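Long-range contacts in glycoside hydrolase family 81 (Clostridium thermocellum, PDB 6FOP), which probably hydrolyses internal beta-1,3-glucosidic bonds of laminarin and related beta-1,3-glucans as an enzyme of the cellulosome: residues H303-N308 and I504-E509; C351-A356 and S363-F368; Y422-A427 and A445-L450; Y622-P627 and Y650-N655; V666-P671 and K694-S699. All blocks are in the same frame, centred on the assembly; numbering follows the deposited sequence.

Contact 1. Residues H303-N308 and I504-E509; sequences HGILPN and IILWGE
Ile305 and Ile505 reach toward each other tip to tip, CD1 of the loop residue lying 3.8 Å from CG2 of the helix residue. In Ile305, CG1 stands between the backbone N and the carbonyl carbon (chi1 67°), a crowded position, and chi2 near 165° then carries CD1 outward to the helix. That methyl also touches CD2 of Leu506, 3.9 Å away, where the two side chains cross obliquely. Leu506 has CG anti to its carbonyl carbon (chi1 -64°), and its CD2 also touches the loop two residues on, 4.2 Å from Pro307 CB. Branched aliphatic chains suit helix 494-511 here, because adjacent residues of one turn can present several methyls to a single incoming side chain; proline adds a compact hydrocarbon surface. Tyr524 of helix 514-534 touches both isoleucines. No hydrogen bond crosses between 303-308 and 504-509, so the loop approaching the helical domain is held against this helix by apolar burial and shape, without directional bonds.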
# COMPACT_ATOMS: atom_id res chain seq x y z
N HIS A 303 -12.10 12.33 5.01
CA HIS A 303 -13.24 13.03 4.42
C HIS A 303 -14.49 12.19 4.32
O HIS A 303 -15.45 12.59 3.62
CB HIS A 303 -12.86 13.57 3.04
CG HIS A 303 -11.76 14.56 3.11
ND1 HIS A 303 -11.99 15.90 3.35
CD2 HIS A 303 -10.41 14.42 3.04
CE1 HIS A 303 -10.83 16.54 3.41
NE2 HIS A 303 -9.87 15.66 3.21
N GLY A 304 -14.52 11.04 4.98
CA GLY A 304 -15.68 10.17 4.98
C GLY A 304 -15.70 9.27 3.76
O GLY A 304 -15.10 9.60 2.72
N ILE A 305 -16.41 8.16 3.87
CA ILE A 305 -16.84 7.39 2.71
C ILE A 305 -18.33 7.11 2.87
O ILE A 305 -18.87 7.19 3.97
CB ILE A 305 -16.05 6.07 2.54
CG1 ILE A 305 -16.32 5.07 3.66
CG2 ILE A 305 -14.55 6.35 2.41
CD1 ILE A 305 -15.86 3.69 3.32
N LEU A 306 -18.94 6.67 1.78
CA LEU A 306 -20.33 6.19 1.83
C LEU A 306 -20.40 4.75 1.37
O LEU A 306 -19.55 4.30 0.61
CB LEU A 306 -21.23 7.04 0.95
CG LEU A 306 -21.40 8.49 1.41
CD1 LEU A 306 -22.08 9.28 0.30
CD2 LEU A 306 -22.20 8.56 2.70
N PRO A 307 -21.47 4.03 1.78
CA PRO A 307 -21.68 2.67 1.26
C PRO A 307 -22.25 2.64 -0.16
O PRO A 307 -22.28 1.59 -0.78
CB PRO A 307 -22.69 2.07 2.25
CG PRO A 307 -23.42 3.25 2.78
CD PRO A 307 -22.42 4.36 2.85
N ASN A 308 -22.69 3.79 -0.64
CA ASN A 308 -23.29 3.99 -1.96
C ASN A 308 -23.65 5.46 -2.07
O ASN A 308 -23.81 6.15 -1.07
CB ASN A 308 -24.56 3.14 -2.15
CG ASN A 308 -25.60 3.36 -1.05
OD1 ASN A 308 -25.55 2.72 0.01
ND2 ASN A 308 -26.56 4.23 -1.31
N ILE A 504 -13.07 -2.59 4.41
CA ILE A 504 -12.76 -2.78 5.83
C ILE A 504 -13.43 -1.71 6.70
O ILE A 504 -13.99 -2.01 7.77
CB ILE A 504 -11.25 -2.84 6.04
CG1 ILE A 504 -10.69 -4.13 5.43
CG2 ILE A 504 -10.91 -2.82 7.52
CD1 ILE A 504 -9.19 -4.24 5.47
N ILE A 505 -13.43 -0.47 6.24
CA ILE A 505 -14.14 0.60 6.97
C ILE A 505 -15.62 0.23 7.12
O ILE A 505 -16.19 0.28 8.22
CB ILE A 505 -14.03 1.97 6.27
CG1 ILE A 505 -12.58 2.44 6.17
CG2 ILE A 505 -14.90 3.02 6.96
CD1 ILE A 505 -12.38 3.72 5.38
N LEU A 506 -16.23 -0.14 6.00
CA LEU A 506 -17.66 -0.47 6.02
C LEU A 506 -17.95 -1.67 6.89
O LEU A 506 -18.93 -1.65 7.65
CB LEU A 506 -18.20 -0.71 4.62
CG LEU A 506 -18.21 0.44 3.61
CD1 LEU A 506 -18.73 -0.02 2.23
CD2 LEU A 506 -19.01 1.62 4.15
N TRP A 507 -17.12 -2.71 6.79
CA TRP A 507 -17.32 -3.88 7.65
C TRP A 507 -17.23 -3.55 9.12
O TRP A 507 -18.06 -3.95 9.92
CB TRP A 507 -16.27 -4.96 7.29
CG TRP A 507 -16.37 -6.15 8.16
CD1 TRP A 507 -15.63 -6.41 9.28
CD2 TRP A 507 -17.29 -7.24 8.05
NE1 TRP A 507 -16.03 -7.59 9.86
CE2 TRP A 507 -17.06 -8.11 9.13
CE3 TRP A 507 -18.31 -7.56 7.13
CZ2 TRP A 507 -17.76 -9.30 9.31
CZ3 TRP A 507 -19.01 -8.73 7.32
CH2 TRP A 507 -18.74 -9.58 8.40
N GLY A 508 -16.20 -2.82 9.50
CA GLY A 508 -16.01 -2.44 10.88
C GLY A 508 -17.15 -1.60 11.41
O GLY A 508 -17.68 -1.86 12.49
N GLU A 509 -17.59 -0.62 10.65
CA GLU A 509 -18.68 0.19 11.11
C GLU A 509 -19.99 -0.60 11.14
O GLU A 509 -20.75 -0.49 12.09
CB GLU A 509 -18.82 1.43 10.22
CG GLU A 509 -19.87 2.43 10.68
CD GLU A 509 -19.61 3.10 12.01
OE1 GLU A 509 -18.52 2.94 12.64
OE2 GLU A 509 -20.52 3.79 12.47

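Contact 2. Residues C351-A356 and S363-F368; sequences CALPIA and SAKDRF
The carbonyl oxygen of Ala352, whose CB packs on Phe368, receives two amides of its own helix: Ala356 N at 3.1 Å from Ala352 O and, weakly, Ile355 N. Pro354 has no N-H to give, and the helix kinks here. On either side of the kink in sequence, Ala352 and Ala356 turn their methyls to the same ring atom, Phe368 CE2, which lies 4.0 Å from Ala352 CB and 4.1 Å from Ala356 CB. Both meet the ring obliquely. The two alanines, one turn apart, leave room for the broad phenyl group, whose CD2 sits 4.0 Å from Leu353 CA. Segments 351-356 and 363-368 belong to consecutive helices, 339-359 and 362-379, joined by a very short turn into an antiparallel helical hairpin, as expected of the (alpha/alpha)6 architecture of this family; the local axes approach to 8.6 Å at 153°. Small residues permit that closeness: Ala356 CB stands 3.8 Å from Lys365 N. Leu353 has CG anti to its backbone N (chi1 174°), and its CD1 meets Lys365 CG at 3.8 Å. Lysine suits this border because its aliphatic CG packs on leucine while the extended chain carries NZ away from 351-356.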
# COMPACT_ATOMS: atom_id res chain seq x y z
N CYS A 351 -22.13 -2.97 -5.84
CA CYS A 351 -22.38 -1.61 -6.28
C CYS A 351 -23.80 -1.42 -6.88
O CYS A 351 -24.34 -0.32 -6.81
CB CYS A 351 -21.29 -1.16 -7.25
SG CYS A 351 -19.67 -0.96 -6.51
N ALA A 352 -24.39 -2.48 -7.40
CA ALA A 352 -25.75 -2.37 -7.98
C ALA A 352 -26.85 -2.57 -6.96
O ALA A 352 -27.96 -2.06 -7.13
CB ALA A 352 -25.90 -3.37 -9.09
N LEU A 353 -26.57 -3.34 -5.91
CA LEU A 353 -27.57 -3.69 -4.90
C LEU A 353 -28.34 -2.48 -4.35
O LEU A 353 -29.58 -2.48 -4.37
CB LEU A 353 -26.91 -4.51 -3.79
CG LEU A 353 -27.76 -4.84 -2.58
CD1 LEU A 353 -29.04 -5.60 -2.95
CD2 LEU A 353 -26.94 -5.63 -1.56
N PRO A 354 -27.64 -1.45 -3.87
CA PRO A 354 -28.38 -0.31 -3.31
C PRO A 354 -29.24 0.43 -4.35
O PRO A 354 -30.25 1.05 -3.97
CB PRO A 354 -27.28 0.60 -2.76
CG PRO A 354 -26.05 0.17 -3.45
CD PRO A 354 -26.19 -1.29 -3.70
N ILE A 355 -28.82 0.39 -5.61
CA ILE A 355 -29.58 1.05 -6.67
C ILE A 355 -30.91 0.31 -6.85
O ILE A 355 -31.98 0.94 -6.95
CB ILE A 355 -28.76 1.13 -7.97
CG1 ILE A 355 -27.45 1.90 -7.71
CG2 ILE A 355 -29.58 1.77 -9.09
CD1 ILE A 355 -26.44 1.85 -8.84
N ALA A 356 -30.86 -1.02 -6.91
CA ALA A 356 -32.09 -1.81 -6.93
C ALA A 356 -33.03 -1.48 -5.77
O ALA A 356 -34.26 -1.32 -5.95
CB ALA A 356 -31.80 -3.30 -6.94
N SER A 363 -37.26 -7.74 -6.80
CA SER A 363 -36.84 -8.94 -7.54
C SER A 363 -35.33 -8.90 -7.80
O SER A 363 -34.60 -9.88 -7.58
CB SER A 363 -37.56 -9.02 -8.89
OG SER A 363 -37.09 -10.12 -9.63
N ALA A 364 -34.87 -7.76 -8.28
CA ALA A 364 -33.43 -7.64 -8.60
C ALA A 364 -32.61 -7.62 -7.31
O ALA A 364 -31.58 -8.30 -7.22
CB ALA A 364 -33.17 -6.38 -9.40
N LYS A 365 -33.04 -6.85 -6.31
CA LYS A 365 -32.40 -6.86 -4.97
C LYS A 365 -32.22 -8.28 -4.47
O LYS A 365 -31.12 -8.66 -4.04
CB LYS A 365 -33.20 -6.04 -3.94
CG LYS A 365 -32.76 -6.20 -2.50
CD LYS A 365 -33.88 -5.97 -1.52
CE LYS A 365 -33.39 -6.08 -0.08
NZ LYS A 365 -34.53 -5.87 0.86
N ASP A 366 -33.30 -9.05 -4.49
CA ASP A 366 -33.25 -10.41 -3.98
C ASP A 366 -32.28 -11.29 -4.79
O ASP A 366 -31.56 -12.11 -4.20
CB ASP A 366 -34.65 -11.03 -4.00
CG ASP A 366 -35.59 -10.47 -2.94
OD1 ASP A 366 -35.17 -9.73 -2.02
OD2 ASP A 366 -36.80 -10.80 -3.06
N ARG A 367 -32.25 -11.11 -6.11
CA ARG A 367 -31.32 -11.90 -6.93
C ARG A 367 -29.85 -11.56 -6.56
O ARG A 367 -29.01 -12.43 -6.44
CB ARG A 367 -31.56 -11.67 -8.42
CG ARG A 367 -32.79 -12.42 -8.90
CD ARG A 367 -32.73 -12.80 -10.37
NE ARG A 367 -31.51 -13.51 -10.76
CZ ARG A 367 -31.31 -14.08 -11.96
NH1 ARG A 367 -32.27 -14.06 -12.91
NH2 ARG A 367 -30.15 -14.66 -12.21
N PHE A 368 -29.59 -10.27 -6.37
CA PHE A 368 -28.24 -9.83 -6.05
C PHE A 368 -27.82 -10.35 -4.68
O PHE A 368 -26.76 -10.96 -4.55
CB PHE A 368 -28.14 -8.30 -6.08
CG PHE A 368 -28.38 -7.66 -7.43
CD1 PHE A 368 -28.08 -8.31 -8.61
CD2 PHE A 368 -28.88 -6.36 -7.51
CE1 PHE A 368 -28.29 -7.70 -9.83
CE2 PHE A 368 -29.07 -5.76 -8.75
CZ PHE A 368 -28.80 -6.44 -9.89

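Contact 3. Residues Y422-A427 and A445-L450; sequences YFLHAA and AMVELL
An antiparallel pair of neighbouring helices, 416-433 and 440-455, brings Leu424 against Val447 in what the family assignment indicates is an (alpha/alpha)6 domain. The local axes pass 10.2 Å apart at 146°, and every residue that touches is buried. Leu424 fills much of the gap: although its CB does not aim straight at the partner helix, CG lies anti to the carbonyl carbon (chi1 -65°), and the branch that reaches across is CD2, 3.8 Å from Val447 CG1 and 4.0 Å from Leu450 CB. One turn on, Ala427 is small enough for the beta-branched valine to fit beside it. With Val447 CG1 anti to the backbone N, the two valine methyls serve both partners, CG1 on Leu424 and CG2 on Ala427. Trp507 of helix 494-511 also touches Val447, and Ala503 of that helix touches Leu424. At the other end Phe423 takes part through its CB, its ring leading away to meet Trp379 edge-to-face, and Leu450 CD2 lies 3.8 Å from Phe423 CB.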
# COMPACT_ATOMS: atom_id res chain seq x y z
N TYR A 422 -12.69 -7.29 -2.96
CA TYR A 422 -14.01 -7.47 -3.54
C TYR A 422 -14.91 -8.35 -2.67
O TYR A 422 -16.11 -8.07 -2.52
CB TYR A 422 -13.90 -8.07 -4.94
CG TYR A 422 -13.32 -7.15 -5.98
CD1 TYR A 422 -14.02 -6.06 -6.46
CD2 TYR A 422 -12.06 -7.40 -6.55
CE1 TYR A 422 -13.50 -5.24 -7.44
CE2 TYR A 422 -11.53 -6.57 -7.54
CZ TYR A 422 -12.25 -5.47 -7.98
OH TYR A 422 -11.75 -4.64 -8.95
N PHE A 423 -14.35 -9.43 -2.12
CA PHE A 423 -15.10 -10.31 -1.21
C PHE A 423 -15.53 -9.54 0.04
O PHE A 423 -16.67 -9.66 0.51
CB PHE A 423 -14.26 -11.54 -0.78
CG PHE A 423 -14.11 -12.61 -1.82
CD1 PHE A 423 -13.35 -12.41 -2.97
CD2 PHE A 423 -14.70 -13.85 -1.65
CE1 PHE A 423 -13.21 -13.40 -3.93
CE2 PHE A 423 -14.57 -14.85 -2.59
CZ PHE A 423 -13.84 -14.62 -3.76
N LEU A 424 -14.62 -8.72 0.56
CA LEU A 424 -14.89 -7.92 1.73
C LEU A 424 -15.95 -6.86 1.47
O LEU A 424 -16.78 -6.58 2.33
CB LEU A 424 -13.60 -7.27 2.25
CG LEU A 424 -12.55 -8.26 2.77
CD1 LEU A 424 -11.28 -7.48 3.10
CD2 LEU A 424 -13.06 -9.06 3.95
N HIS A 425 -15.94 -6.29 0.27
CA HIS A 425 -16.95 -5.31 -0.10
C HIS A 425 -18.36 -5.95 -0.05
O HIS A 425 -19.29 -5.42 0.56
CB HIS A 425 -16.67 -4.64 -1.43
CG HIS A 425 -17.58 -3.50 -1.71
ND1 HIS A 425 -17.69 -2.93 -2.96
CD2 HIS A 425 -18.42 -2.79 -0.91
CE1 HIS A 425 -18.56 -1.94 -2.91
NE2 HIS A 425 -19.04 -1.84 -1.69
N ALA A 426 -18.48 -7.12 -0.68
CA ALA A 426 -19.75 -7.83 -0.68
C ALA A 426 -20.17 -8.18 0.73
O ALA A 426 -21.34 -8.03 1.09
CB ALA A 426 -19.68 -9.05 -1.56
N ALA A 427 -19.24 -8.67 1.54
CA ALA A 427 -19.56 -9.02 2.92
C ALA A 427 -20.03 -7.81 3.71
O ALA A 427 -20.95 -7.90 4.51
CB ALA A 427 -18.37 -9.63 3.60
N ALA A 445 -16.67 -14.63 11.18
CA ALA A 445 -15.34 -15.17 11.49
C ALA A 445 -14.48 -15.42 10.24
O ALA A 445 -13.28 -15.04 10.18
CB ALA A 445 -15.47 -16.42 12.35
N MET A 446 -15.08 -15.98 9.19
CA MET A 446 -14.34 -16.15 7.94
C MET A 446 -14.03 -14.81 7.27
O MET A 446 -12.91 -14.62 6.74
CB MET A 446 -15.06 -17.11 6.98
CG MET A 446 -14.95 -18.58 7.33
SD MET A 446 -13.25 -19.20 7.31
CE MET A 446 -12.95 -19.18 5.52
N VAL A 447 -14.98 -13.87 7.30
CA VAL A 447 -14.70 -12.54 6.77
C VAL A 447 -13.46 -11.94 7.44
O VAL A 447 -12.55 -11.39 6.77
CB VAL A 447 -15.91 -11.59 6.94
CG1 VAL A 447 -15.56 -10.15 6.55
CG2 VAL A 447 -17.09 -12.08 6.10
N GLU A 448 -13.39 -12.09 8.75
CA GLU A 448 -12.29 -11.46 9.47
C GLU A 448 -10.96 -12.17 9.21
O GLU A 448 -9.92 -11.53 9.26
CB GLU A 448 -12.67 -11.22 10.94
CG GLU A 448 -13.71 -10.10 10.99
CD GLU A 448 -14.39 -9.85 12.31
OE1 GLU A 448 -14.01 -10.43 13.37
OE2 GLU A 448 -15.32 -9.04 12.28
N LEU A 449 -11.00 -13.46 8.85
CA LEU A 449 -9.77 -14.14 8.41
C LEU A 449 -9.23 -13.58 7.08
O LEU A 449 -8.01 -13.45 6.90
CB LEU A 449 -9.95 -15.65 8.34
CG LEU A 449 -10.07 -16.44 9.65
CD1 LEU A 449 -10.03 -17.92 9.31
CD2 LEU A 449 -8.94 -16.17 10.60
N LEU A 450 -10.12 -13.21 6.15
CA LEU A 450 -9.67 -12.54 4.91
C LEU A 450 -9.05 -11.19 5.24
O LEU A 450 -8.02 -10.82 4.67
CB LEU A 450 -10.81 -12.34 3.87
CG LEU A 450 -11.04 -13.51 2.93
CD1 LEU A 450 -11.49 -14.77 3.62
CD2 LEU A 450 -12.05 -13.10 1.85

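Contact 4. Residues Y622-P627 and Y650-N655; sequences YALYDP and YHWICN
Ala623 draws within 5.8 Å of Ile653, CA to CA, where the chain leaves helix 615-622 in a tight turn whose Tyr622 O accepts both Tyr625 N, at 2.8 Å, and Asp626 N. The turn lays three residues on segment 650-655 of helix 646-659. Ala623, with only a methyl to place, lets the backbones come close, its CB 4.2 Å from Ile653 CG1. Leu624 sends CD2 to the six-membered ring of the indole, 4.3 Å from Trp652 CZ2, in an oblique approach. Trp652 has CG anti to its backbone N (chi1 172°), and its NE1 hydrogen-bonds Met620 O, just before the turn, which anchors the ring by its polar atom while its six-membered ring packs on Leu624. Pro627 adds a rigid ring at the start of helix 627-633, a place where proline's missing N-H costs little; Ile653 CG2 lies 3.8 Å from Pro627 O. Asp626 is the N-cap of that helix, its OD1 accepting from Ala629 N and ordering the helix start itself. Across the contact no hydrogen bond forms. Weak apolar touches thus seat the turn on helix 646-659, while a directional bond to this helix is that of Trp652 NE1 to Met620 O.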
# COMPACT_ATOMS: atom_id res chain seq x y z
N TYR A 622 -14.41 11.42 -15.41
CA TYR A 622 -14.57 12.77 -15.95
C TYR A 622 -15.72 13.50 -15.25
O TYR A 622 -15.70 14.74 -15.16
CB TYR A 622 -14.79 12.77 -17.47
CG TYR A 622 -14.60 14.12 -18.09
CD1 TYR A 622 -13.34 14.71 -18.18
CD2 TYR A 622 -15.68 14.80 -18.65
CE1 TYR A 622 -13.17 15.96 -18.74
CE2 TYR A 622 -15.51 16.06 -19.21
CZ TYR A 622 -14.25 16.62 -19.29
OH TYR A 622 -14.07 17.86 -19.86
N ALA A 623 -16.71 12.74 -14.77
CA ALA A 623 -17.81 13.32 -14.00
C ALA A 623 -17.37 13.99 -12.69
O ALA A 623 -18.14 14.76 -12.13
CB ALA A 623 -18.86 12.26 -13.69
N LEU A 624 -16.12 13.74 -12.25
CA LEU A 624 -15.55 14.46 -11.12
C LEU A 624 -14.98 15.84 -11.50
O LEU A 624 -14.51 16.59 -10.63
CB LEU A 624 -14.50 13.62 -10.41
CG LEU A 624 -15.05 12.33 -9.80
CD1 LEU A 624 -13.93 11.35 -9.47
CD2 LEU A 624 -15.89 12.63 -8.56
N TYR A 625 -15.12 16.19 -12.79
CA TYR A 625 -14.87 17.56 -13.28
C TYR A 625 -16.14 18.17 -13.91
O TYR A 625 -16.52 19.28 -13.59
CB TYR A 625 -13.74 17.51 -14.31
CG TYR A 625 -13.49 18.78 -15.07
CD1 TYR A 625 -12.91 19.88 -14.46
CD2 TYR A 625 -13.86 18.89 -16.42
CE1 TYR A 625 -12.67 21.05 -15.16
CE2 TYR A 625 -13.61 20.04 -17.14
CZ TYR A 625 -13.04 21.12 -16.50
OH TYR A 625 -12.82 22.28 -17.22
N ASP A 626 -16.76 17.43 -14.83
CA ASP A 626 -17.93 17.94 -15.58
C ASP A 626 -18.95 16.82 -15.76
O ASP A 626 -18.95 16.12 -16.77
CB ASP A 626 -17.49 18.53 -16.92
CG ASP A 626 -18.62 19.23 -17.65
OD1 ASP A 626 -19.81 19.09 -17.24
OD2 ASP A 626 -18.30 19.88 -18.67
N PRO A 627 -19.80 16.62 -14.73
CA PRO A 627 -20.79 15.55 -14.84
C PRO A 627 -21.81 15.71 -15.96
O PRO A 627 -22.28 14.72 -16.50
CB PRO A 627 -21.46 15.52 -13.47
CG PRO A 627 -20.92 16.65 -12.68
CD PRO A 627 -19.80 17.29 -13.42
N TYR A 650 -24.26 4.80 -14.72
CA TYR A 650 -25.14 5.90 -14.97
C TYR A 650 -25.69 6.55 -13.70
O TYR A 650 -25.84 7.76 -13.65
CB TYR A 650 -26.24 5.47 -15.90
CG TYR A 650 -26.91 6.59 -16.61
CD1 TYR A 650 -26.17 7.51 -17.35
CD2 TYR A 650 -28.29 6.74 -16.56
CE1 TYR A 650 -26.80 8.54 -18.04
CE2 TYR A 650 -28.94 7.75 -17.27
CZ TYR A 650 -28.18 8.66 -17.98
OH TYR A 650 -28.76 9.68 -18.68
N HIS A 651 -25.87 5.74 -12.65
CA HIS A 651 -26.26 6.25 -11.32
C HIS A 651 -25.17 7.17 -10.75
O HIS A 651 -25.47 8.23 -10.20
CB HIS A 651 -26.53 5.05 -10.44
CG HIS A 651 -26.95 5.37 -9.04
ND1 HIS A 651 -26.06 5.45 -7.99
CD2 HIS A 651 -28.19 5.45 -8.48
CE1 HIS A 651 -26.72 5.61 -6.87
NE2 HIS A 651 -28.02 5.60 -7.14
N TRP A 652 -23.90 6.78 -10.94
CA TRP A 652 -22.77 7.58 -10.47
C TRP A 652 -22.76 8.94 -11.18
O TRP A 652 -22.75 10.02 -10.54
CB TRP A 652 -21.48 6.83 -10.74
CG TRP A 652 -20.22 7.59 -10.50
CD1 TRP A 652 -19.54 8.37 -11.39
CD2 TRP A 652 -19.44 7.59 -9.30
NE1 TRP A 652 -18.41 8.87 -10.81
CE2 TRP A 652 -18.32 8.41 -9.53
CE3 TRP A 652 -19.60 7.00 -8.04
CZ2 TRP A 652 -17.35 8.63 -8.57
CZ3 TRP A 652 -18.63 7.21 -7.09
CH2 TRP A 652 -17.53 8.04 -7.35
N ILE A 653 -22.77 8.89 -12.50
CA ILE A 653 -22.64 10.11 -13.28
C ILE A 653 -23.81 11.07 -13.00
O ILE A 653 -23.61 12.27 -12.78
CB ILE A 653 -22.56 9.79 -14.78
CG1 ILE A 653 -21.25 9.07 -15.11
CG2 ILE A 653 -22.68 11.06 -15.61
CD1 ILE A 653 -21.21 8.47 -16.50
N CYS A 654 -25.03 10.52 -12.99
CA CYS A 654 -26.23 11.37 -12.83
C CYS A 654 -26.37 11.89 -11.41
O CYS A 654 -26.91 12.98 -11.20
CB CYS A 654 -27.48 10.61 -13.24
SG CYS A 654 -27.58 10.28 -15.01
N ASN A 655 -25.88 11.14 -10.40
CA ASN A 655 -25.83 11.70 -9.05
C ASN A 655 -24.86 12.87 -8.96
O ASN A 655 -25.17 13.90 -8.34
CB ASN A 655 -25.52 10.64 -8.00
CG ASN A 655 -26.79 10.03 -7.42
OD1 ASN A 655 -27.57 10.72 -6.76
ND2 ASN A 655 -27.01 8.75 -7.69

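Contact 5. Residues V666-P671 and K694-S699; sequences VTADTP and KKVTFS
In Asp669 and Ser699 alike the first torsion sets the side chain between the backbone N and the carbonyl carbon, chi1 65° placing the aspartate CG and 61° the serine OG, and both groups thereby face backbone amides of the other segment. Asp669 OD1 accepts from Thr697 N at 2.9 Å, a nearly straight bond (171°) that meets the carboxylate from above its plane. Ser699 OG accepts from Thr667 N at 3.1 Å. Two backbone bonds accompany them, Ser699 N to Thr667 O at 2.8 Å and Asp669 N to Thr697 O at 3.2 Å. Between these bonded rows lies Ala668–Phe698, the non-hydrogen-bonded pair of a single antiparallel bridge; the two side-chain oxygens act where an ordinary strand would offer its carbonyls. The loop 666-671 so runs beside strand 694-697, whose regular partner is strand 703-706, in the beta-rich C-terminal region. Asp669 then centres an inverse gamma turn that bends the loop. Ala668 CB makes a CH-pi contact over one face of the Phe698 ring, 3.9 Å from the ring centroid, a fit that a small methyl allows; Val666 CG1 sits at the ring's edge. Thr670 CG2 packs on Val696 CG1 at 3.7 Å. On the solvent side, water 1 donates to Asp669 OD2 at 2.7 Å and to Lys695 O, and accepts from Thr697 OG1.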
# COMPACT_ATOMS: atom_id res chain seq x y z
N VAL A 666 -14.74 20.49 3.94
CA VAL A 666 -15.68 20.30 5.05
C VAL A 666 -15.56 18.89 5.57
O VAL A 666 -15.65 17.93 4.78
CB VAL A 666 -17.15 20.48 4.60
CG1 VAL A 666 -18.12 20.38 5.78
CG2 VAL A 666 -17.34 21.78 3.90
N THR A 667 -15.46 18.73 6.89
CA THR A 667 -15.47 17.42 7.52
C THR A 667 -16.64 17.27 8.48
O THR A 667 -17.37 18.24 8.73
CB THR A 667 -14.12 17.13 8.19
OG1 THR A 667 -13.83 18.16 9.14
CG2 THR A 667 -13.01 17.07 7.15
N ALA A 668 -16.79 16.08 9.04
CA ALA A 668 -17.90 15.77 9.93
C ALA A 668 -17.46 14.81 11.00
O ALA A 668 -16.51 14.03 10.81
CB ALA A 668 -19.09 15.18 9.16
N ASP A 669 -18.21 14.83 12.11
CA ASP A 669 -17.92 13.99 13.28
C ASP A 669 -18.57 12.59 13.24
O ASP A 669 -19.14 12.10 14.21
CB ASP A 669 -18.27 14.73 14.58
CG ASP A 669 -19.75 15.04 14.74
OD1 ASP A 669 -20.56 14.77 13.82
OD2 ASP A 669 -20.07 15.62 15.80
N THR A 670 -18.46 11.95 12.07
CA THR A 670 -19.00 10.61 11.86
C THR A 670 -18.17 9.90 10.79
O THR A 670 -17.53 10.58 9.99
CB THR A 670 -20.51 10.70 11.49
OG1 THR A 670 -21.18 9.49 11.80
CG2 THR A 670 -20.70 11.06 10.03
N PRO A 671 -18.19 8.55 10.75
CA PRO A 671 -17.29 7.90 9.78
C PRO A 671 -17.84 7.82 8.36
O PRO A 671 -17.06 7.79 7.42
CB PRO A 671 -17.08 6.49 10.32
CG PRO A 671 -17.95 6.36 11.51
CD PRO A 671 -18.58 7.66 11.86
N LYS A 694 -28.22 9.37 15.26
CA LYS A 694 -26.97 10.12 15.35
C LYS A 694 -27.24 11.57 15.07
O LYS A 694 -28.04 11.91 14.18
CB LYS A 694 -25.93 9.65 14.33
CG LYS A 694 -25.13 8.42 14.69
CD LYS A 694 -24.14 8.13 13.56
CE LYS A 694 -23.38 6.84 13.79
NZ LYS A 694 -22.55 6.95 15.04
N LYS A 695 -26.58 12.46 15.81
CA LYS A 695 -26.49 13.85 15.45
C LYS A 695 -25.12 14.05 14.84
O LYS A 695 -24.10 13.81 15.51
CB LYS A 695 -26.64 14.76 16.66
CG LYS A 695 -26.54 16.24 16.31
CD LYS A 695 -26.42 17.10 17.56
CE LYS A 695 -27.75 17.61 18.04
NZ LYS A 695 -27.50 18.65 19.08
N VAL A 696 -25.09 14.48 13.58
CA VAL A 696 -23.85 14.68 12.81
C VAL A 696 -23.68 16.17 12.57
O VAL A 696 -24.59 16.83 12.04
CB VAL A 696 -23.86 13.90 11.48
CG1 VAL A 696 -22.57 14.18 10.71
CG2 VAL A 696 -24.08 12.42 11.75
N THR A 697 -22.51 16.67 12.95
CA THR A 697 -22.16 18.06 12.81
C THR A 697 -21.00 18.21 11.87
O THR A 697 -19.99 17.51 12.02
CB THR A 697 -21.83 18.69 14.19
OG1 THR A 697 -22.94 18.49 15.08
CG2 THR A 697 -21.55 20.18 14.07
N PHE A 698 -21.13 19.10 10.89
CA PHE A 698 -20.10 19.39 9.89
C PHE A 698 -19.33 20.64 10.30
O PHE A 698 -19.82 21.49 11.05
CB PHE A 698 -20.72 19.57 8.50
CG PHE A 698 -21.35 18.30 7.95
CD1 PHE A 698 -22.64 17.91 8.35
CD2 PHE A 698 -20.69 17.52 7.03
CE1 PHE A 698 -23.20 16.74 7.88
CE2 PHE A 698 -21.26 16.37 6.53
CZ PHE A 698 -22.52 15.98 6.97
N SER A 699 -18.13 20.77 9.73
CA SER A 699 -17.23 21.87 10.12
C SER A 699 -17.71 23.25 9.68
O SER A 699 -17.23 24.28 10.18
CB SER A 699 -15.81 21.62 9.59
OG SER A 699 -15.78 21.54 8.17
O HOH W 1 -22.65 16.01 16.30
O HOH W 2 -21.08 9.42 14.54
O HOH W 3 -21.92 12.09 14.97

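In the fold
Contact 1 joins most of the others. Its centre is about 14 Å from that of contact 3, which is nested inside the chain loop it closes: Trp507 NE1 probably donates to Glu448 OE2, 2.9 Å away, beside packing on Ala427 and Val447. Contact 2, also nested, meets contact 1 where Asn308 CB lies 3.6 Å from Pro354 CG, and touches contact 4 through Ile355 and His651. Contact 5 reaches contact 1 through Pro671 and Glu509, so the beta-rich tail leans on the helical domain. Contacts 3 and 4, centres about 29 Å apart, do not touch. Near contact 4, the Ile653 side chain is about 8 Å from a magnesium ion and 11 Å from the nickel ion.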